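Local coordinates for glyoxalase family protein, putative (Bacillus anthracis str., PDB 2QQZ), which is of unknown function but belongs to the glyoxalase/bleomycin resistance/dioxygenase superfamily, whose paired alpha-beta modules typically shape a metal-binding or ligand-binding cleft, at the interface of chains A and B. Sequence-based numbering; all coordinates share one arbitrary frame. Chains: chain A/B, Glyoxalase family protein, putative.

The interface of chains A and B. Residues chain A 76-77, 79, 103, 120, 122; chain B 12-13, 52, 61.
An antiparallel beta bridge between strand 76-80 of chain A and strand 8-18 of chain B links the two chains of the deposited dimer, an arrangement that resembles the module pairing of the glyoxalase superfamily, where sheets from separate modules enclose a cleft. The amide N of A:Ala77 donates to B:His13 O at 2.8 Å, nearly along the C=O axis. In return A:Ala77 O takes the amide N of B:Asp12 at 2.7 Å, in the carbonyl plane, with a weaker bond from B:His13 N. On this backbone frame the A:Ala77 methyl CB sits over one face of the B:His13 imidazole, 3.5 Å from its centroid. The opposite face is covered by B:His61, whose own far face lies against the B:Trp52 indole, so the methyl, the two imidazoles and the indole lie one over another in layers. The B:His13 side chain takes the crowded position between backbone N and carbonyl carbon (chi1 67°), and its rotation is fixed by ND1, which donates in the ring plane to the anti lone pair of B:Asp12 OD2 at 2.8 Å. Selenomethionine A:Met122 is bent at chi3 (-85°); its side chain and that of B:Asp12 cross at about a right angle, with SE 3.6 Å from B:Asp12 CG. Water 1 bridges OD2 to A:Arg103 NH1, lying in the guanidinium plane. The extended A:Arg103 chain meets B:Trp52 tip to tip: B:Trp52 CH2 stands 3.6 Å from A:Arg103 CZ, over the centre of the guanidinium, with the planes inclined at 61°. The nearby arginine would be expected to stabilise a negative charge on B:Asp12. The patch, repeated by two-fold symmetry, may help hold the dimer together and helps orient B:His13, which with the neighbouring B:His61 may, by family analogy, line a metal or ligand cleft.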
ATOM      1  N   PRO A  76       0.532   2.583   3.658  1.00 42.19           N
ATOM      2  CA  PRO A  76       0.729   1.155   3.835  1.00 40.77           C
ATOM      3  C   PRO A  76       0.979   0.788   5.321  1.00 41.32           C
ATOM      4  O   PRO A  76       1.617   1.572   6.091  1.00 38.73           O
ATOM      5  CB  PRO A  76       2.004   0.883   2.998  1.00 40.98           C
ATOM      6  CG  PRO A  76       2.750   2.223   3.135  1.00 40.36           C
ATOM      7  CD  PRO A  76       1.740   3.250   3.133  1.00 40.38           C
ATOM      8  N   ALA A  77       0.520  -0.423   5.680  1.00 39.61           N
ATOM      9  CA  ALA A  77       0.675  -0.969   7.037  1.00 39.57           C
ATOM     10  C   ALA A  77       1.409  -2.316   6.972  1.00 38.97           C
ATOM     11  O   ALA A  77       1.007  -3.234   6.247  1.00 39.48           O
ATOM     12  CB  ALA A  77      -0.667  -1.077   7.775  1.00 37.60           C
ATOM     13  N   TYR A  79       3.195  -5.636   8.798  1.00 35.42           N
ATOM     14  CA  TYR A  79       3.078  -6.564   9.922  1.00 37.41           C
ATOM     15  C   TYR A  79       4.484  -6.786  10.474  1.00 37.13           C
ATOM     16  O   TYR A  79       5.451  -7.055   9.686  1.00 38.24           O
ATOM     17  CB  TYR A  79       2.422  -7.900   9.516  1.00 37.77           C
ATOM     18  CG  TYR A  79       1.968  -8.675  10.758  1.00 39.27           C
ATOM     19  CD1 TYR A  79       0.664  -8.520  11.244  1.00 39.16           C
ATOM     20  CD2 TYR A  79       2.861  -9.472  11.498  1.00 38.62           C
ATOM     21  CE1 TYR A  79       0.238  -9.190  12.383  1.00 37.67           C
ATOM     22  CE2 TYR A  79       2.433 -10.143  12.688  1.00 35.79           C
ATOM     23  CZ  TYR A  79       1.109  -9.987  13.088  1.00 38.45           C
ATOM     24  OH  TYR A  79       0.617 -10.587  14.216  1.00 39.83           O
ATOM     25  N   ARG A 103      -7.781   0.278  17.959  1.00 50.54           N
ATOM     26  CA  ARG A 103      -8.082  -1.084  17.520  1.00 52.30           C
ATOM     27  C   ARG A 103      -7.434  -2.004  18.575  1.00 53.45           C
ATOM     28  O   ARG A 103      -6.214  -2.200  18.568  1.00 54.72           O
ATOM     29  CB  ARG A 103      -7.494  -1.254  16.106  1.00 52.17           C
ATOM     30  CG  ARG A 103      -8.101  -2.376  15.310  1.00 53.40           C
ATOM     31  CD  ARG A 103      -7.374  -2.600  13.987  1.00 52.85           C
ATOM     32  NE  ARG A 103      -7.565  -4.003  13.630  1.00 53.42           N
ATOM     33  CZ  ARG A 103      -7.071  -4.584  12.573  1.00 54.13           C
ATOM     34  NH1 ARG A 103      -6.314  -3.905  11.700  1.00 55.64           N
ATOM     35  NH2 ARG A 103      -7.337  -5.871  12.396  1.00 59.68           N
ATOM     36  N   GLU A 120       2.662   2.705   8.823  1.00 37.97           N
ATOM     37  CA  GLU A 120       2.138   2.077  10.022  1.00 37.31           C
ATOM     38  C   GLU A 120       2.769   0.708  10.227  1.00 36.97           C
ATOM     39  O   GLU A 120       3.056  -0.023   9.247  1.00 37.47           O
ATOM     40  CB  GLU A 120       0.649   1.908   9.856  1.00 39.03           C
ATOM     41  CG  GLU A 120      -0.007   1.052  11.022  1.00 42.39           C
ATOM     42  CD  GLU A 120      -1.463   0.811  10.750  1.00 47.84           C
ATOM     43  OE1 GLU A 120      -2.039   1.573   9.908  1.00 48.40           O
ATOM     44  OE2 GLU A 120      -2.026  -0.158  11.343  1.00 50.88           O
HETATM   45  N   MSE A 122       2.173  -2.776  12.693  1.00 38.39           N
HETATM   46  CA  MSE A 122       1.193  -3.434  13.551  1.00 39.95           C
HETATM   47  C   MSE A 122       1.517  -4.906  13.850  1.00 37.18           C
HETATM   48  O   MSE A 122       2.178  -5.538  13.065  1.00 35.61           O
HETATM   49  CB  MSE A 122      -0.162  -3.436  12.877  1.00 38.41           C
HETATM   50  CG  MSE A 122      -0.127  -4.068  11.490  1.00 42.12           C
HETATM   51 SE   MSE A 122      -2.018  -4.266  10.995  0.72 51.16          SE
HETATM   52  CE  MSE A 122      -2.374  -6.016  11.879  1.00 50.83           C
TER
ATOM     53  N   ASP B  12       0.513  -5.817   5.625  1.00 40.14           N
ATOM     54  CA  ASP B  12      -0.736  -6.386   6.167  1.00 40.15           C
ATOM     55  C   ASP B  12      -1.895  -5.813   5.346  1.00 41.03           C
ATOM     56  O   ASP B  12      -2.840  -6.529   4.950  1.00 39.62           O
ATOM     57  CB  ASP B  12      -0.917  -5.994   7.630  1.00 39.92           C
ATOM     58  CG  ASP B  12      -2.197  -6.549   8.208  1.00 44.86           C
ATOM     59  OD1 ASP B  12      -2.112  -7.632   8.777  1.00 47.10           O
ATOM     60  OD2 ASP B  12      -3.291  -5.948   8.034  1.00 45.41           O
ATOM     61  N   HIS B  13      -1.840  -4.501   5.132  1.00 39.48           N
ATOM     62  CA  HIS B  13      -2.886  -3.857   4.372  1.00 40.87           C
ATOM     63  C   HIS B  13      -2.403  -2.511   3.896  1.00 40.77           C
ATOM     64  O   HIS B  13      -1.323  -1.983   4.295  1.00 40.29           O
ATOM     65  CB  HIS B  13      -4.202  -3.736   5.219  1.00 39.99           C
ATOM     66  CG  HIS B  13      -4.084  -2.805   6.389  1.00 39.20           C
ATOM     67  ND1 HIS B  13      -3.717  -3.227   7.645  1.00 43.57           N
ATOM     68  CD2 HIS B  13      -4.329  -1.469   6.498  1.00 43.99           C
ATOM     69  CE1 HIS B  13      -3.746  -2.202   8.485  1.00 42.54           C
ATOM     70  NE2 HIS B  13      -4.077  -1.113   7.801  1.00 40.64           N
ATOM     71  N   TRP B  52     -13.713  -2.353   4.420  1.00 43.33           N
ATOM     72  CA  TRP B  52     -12.510  -3.190   4.278  1.00 42.78           C
ATOM     73  C   TRP B  52     -12.798  -4.336   3.299  1.00 43.27           C
ATOM     74  O   TRP B  52     -13.916  -4.896   3.241  1.00 42.03           O
ATOM     75  CB  TRP B  52     -12.141  -3.795   5.637  1.00 42.24           C
ATOM     76  CG  TRP B  52     -11.620  -2.831   6.681  1.00 41.08           C
ATOM     77  CD1 TRP B  52     -11.627  -1.450   6.668  1.00 40.36           C
ATOM     78  CD2 TRP B  52     -10.960  -3.218   7.888  1.00 43.47           C
ATOM     79  NE1 TRP B  52     -11.028  -0.973   7.832  1.00 41.26           N
ATOM     80  CE2 TRP B  52     -10.627  -2.045   8.590  1.00 41.52           C
ATOM     81  CE3 TRP B  52     -10.635  -4.472   8.451  1.00 45.07           C
ATOM     82  CZ2 TRP B  52      -9.973  -2.075   9.842  1.00 43.50           C
ATOM     83  CZ3 TRP B  52      -9.987  -4.505   9.712  1.00 43.10           C
ATOM     84  CH2 TRP B  52      -9.643  -3.322  10.354  1.00 43.05           C
ATOM     85  N   HIS B  61      -8.221  -1.162   3.019  1.00 42.33           N
ATOM     86  CA  HIS B  61      -9.097  -0.452   3.967  1.00 41.73           C
ATOM     87  C   HIS B  61      -9.400   0.870   3.286  1.00 41.58           C
ATOM     88  O   HIS B  61      -8.510   1.677   2.977  1.00 41.96           O
ATOM     89  CB  HIS B  61      -8.397  -0.187   5.329  1.00 43.19           C
ATOM     90  CG  HIS B  61      -8.036  -1.430   6.090  1.00 41.84           C
ATOM     91  ND1 HIS B  61      -7.566  -1.384   7.385  1.00 42.26           N
ATOM     92  CD2 HIS B  61      -8.113  -2.743   5.756  1.00 41.70           C
ATOM     93  CE1 HIS B  61      -7.359  -2.624   7.813  1.00 40.27           C
ATOM     94  NE2 HIS B  61      -7.686  -3.464   6.847  1.00 40.80           N
TER
HETATM   95  O   HOH W   1      -5.700  -5.564   9.334  1.00 38.04           O